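Local coordinates for protein post-proline cleaving enzyme (Rickettsia typhi, PDB 4HVT) that probably cleaves peptides as a serine-type oligopeptidase of the prolyl oligopeptidase family, hydrolysing bonds on the carboxyl side of proline, at residues 480-485 against 547-552. Numbering follows the deposited sequence.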
# COMPACT_ATOMS: atom_id res chain seq x y z
N THR A 480 1.03 2.96 -25.39
CA THR A 480 1.97 2.70 -24.32
C THR A 480 1.41 3.32 -23.07
O THR A 480 0.91 4.45 -23.12
CB THR A 480 3.36 3.29 -24.65
OG1 THR A 480 3.86 2.64 -25.83
CG2 THR A 480 4.36 3.16 -23.50
N LEU A 481 1.44 2.56 -21.98
CA LEU A 481 1.02 3.05 -20.68
C LEU A 481 2.22 3.02 -19.72
O LEU A 481 2.80 1.94 -19.41
CB LEU A 481 -0.17 2.22 -20.21
CG LEU A 481 -1.17 2.63 -19.14
CD1 LEU A 481 -1.49 4.13 -19.17
CD2 LEU A 481 -2.37 1.72 -19.51
N LEU A 482 2.60 4.21 -19.28
CA LEU A 482 3.75 4.41 -18.42
C LEU A 482 3.22 4.80 -17.03
O LEU A 482 2.42 5.73 -16.90
CB LEU A 482 4.60 5.54 -18.98
CG LEU A 482 5.71 6.17 -18.13
CD1 LEU A 482 6.78 5.17 -17.64
CD2 LEU A 482 6.33 7.32 -18.91
N GLU A 483 3.70 4.08 -16.02
CA GLU A 483 3.31 4.31 -14.62
C GLU A 483 4.53 4.56 -13.75
O GLU A 483 5.64 4.08 -14.06
CB GLU A 483 2.55 3.09 -14.12
CG GLU A 483 1.27 2.82 -14.92
CD GLU A 483 0.38 1.78 -14.27
OE1 GLU A 483 0.03 1.93 -13.08
OE2 GLU A 483 0.03 0.81 -14.95
N ALA A 484 4.33 5.34 -12.66
CA ALA A 484 5.31 5.51 -11.64
C ALA A 484 4.59 6.06 -10.42
O ALA A 484 3.41 6.35 -10.49
CB ALA A 484 6.45 6.43 -12.03
N TYR A 485 5.30 6.10 -9.32
CA TYR A 485 4.79 6.55 -8.03
C TYR A 485 5.75 7.65 -7.56
O TYR A 485 5.41 8.84 -7.63
CB TYR A 485 4.67 5.42 -7.00
CG TYR A 485 4.02 5.86 -5.67
CD1 TYR A 485 2.66 6.18 -5.59
CD2 TYR A 485 4.79 5.97 -4.54
CE1 TYR A 485 2.06 6.57 -4.40
CE2 TYR A 485 4.22 6.35 -3.34
CZ TYR A 485 2.86 6.62 -3.27
OH TYR A 485 2.41 7.01 -2.01
N GLU A 547 10.88 10.42 -22.61
CA GLU A 547 11.64 10.83 -23.80
C GLU A 547 12.40 9.69 -24.39
O GLU A 547 12.54 9.61 -25.63
CB GLU A 547 12.62 11.94 -23.42
CG GLU A 547 11.90 13.24 -23.14
CD GLU A 547 12.81 14.34 -22.66
OE1 GLU A 547 13.77 14.08 -21.91
OE2 GLU A 547 12.50 15.51 -23.00
N GLU A 548 12.89 8.80 -23.54
CA GLU A 548 13.63 7.67 -24.02
C GLU A 548 12.72 6.69 -24.76
O GLU A 548 13.14 6.10 -25.77
CB GLU A 548 14.42 7.00 -22.88
CG GLU A 548 15.27 5.85 -23.32
CD GLU A 548 16.53 6.27 -24.07
OE1 GLU A 548 16.68 7.46 -24.49
OE2 GLU A 548 17.39 5.41 -24.25
N LEU A 549 11.48 6.53 -24.30
CA LEU A 549 10.52 5.66 -25.01
C LEU A 549 10.24 6.17 -26.43
O LEU A 549 10.06 5.39 -27.39
CB LEU A 549 9.20 5.59 -24.22
CG LEU A 549 9.27 4.96 -22.83
CD1 LEU A 549 7.93 5.15 -22.16
CD2 LEU A 549 9.60 3.47 -22.97
N ILE A 550 10.18 7.48 -26.52
CA ILE A 550 9.94 8.14 -27.79
C ILE A 550 11.20 8.04 -28.65
O ILE A 550 11.10 7.79 -29.84
CB ILE A 550 9.47 9.60 -27.54
CG1 ILE A 550 8.05 9.57 -26.96
CG2 ILE A 550 9.52 10.43 -28.83
CD1 ILE A 550 7.60 10.83 -26.25
N LYS A 551 12.38 8.27 -28.08
CA LYS A 551 13.63 8.26 -28.90
C LYS A 551 13.86 6.88 -29.53
O LYS A 551 14.30 6.75 -30.68
CB LYS A 551 14.83 8.66 -28.01
CG LYS A 551 16.17 8.89 -28.70
CD LYS A 551 17.09 9.75 -27.79
CE LYS A 551 18.47 10.01 -28.42
NZ LYS A 551 18.40 10.74 -29.69
N GLN A 552 13.55 5.85 -28.76
CA GLN A 552 13.71 4.49 -29.23
C GLN A 552 12.60 3.97 -30.10
O GLN A 552 12.60 2.79 -30.40
CB GLN A 552 13.83 3.56 -28.07
CG GLN A 552 15.06 3.89 -27.32
CD GLN A 552 15.45 2.78 -26.44
OE1 GLN A 552 14.60 2.14 -25.82
NE2 GLN A 552 16.74 2.52 -26.36
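Thr480 and Leu549 mark the closest approach of the two backbones, with Thr480 CA and Leu549 CA 9.1 Å apart. Residues 480-483 are an extended strand. Residues 547-551 form the last part of helix 536-551, and the helical turn ends before Gln552. The helix keeps its own backbone bonds to this end: Lys551 N donates to Glu547 O, and Gln552 N to Glu548 O. The spacing leaves room for one layer of side chains, and the contact is apolar, burying 97 Å² in total.

Leu549 carries the helix side of it. Its CD1 methyl reaches two strand residues, Thr480 and Leu482, which lie two residues apart on the strand and therefore present their side chains on the same face. Leu482 CD2 meets Leu549 CD1 at 4.2 Å, methyl against methyl. Thr480 offers its methyl rather than its hydroxyl, and Thr480 CG2 lies 4.3 Å from Leu549 CD1. The Thr480 hydroxyl is used elsewhere, since OG1 hydrogen-bonds to Asn478 O. In Leu549, CD1 continues the chain in an extended form (chi2 172°), which carries this methyl out toward the strand. Both distances are loose van der Waals contacts, and all three residues are buried.

The contact belongs to the alpha/beta-hydrolase domain, where helix 536-551 covers one face of the mixed sheet. Strand 480-483 runs parallel between strands 510-514 and 560-565. Leu482 also packs on Phe542 and Val545 earlier in the helix, and on Val512 and Ile562 of the flanking strands. The helix leads through the loop 552-559 into strand 560-565, whose far end is followed by the probable nucleophile elbow of this hydrolase domain.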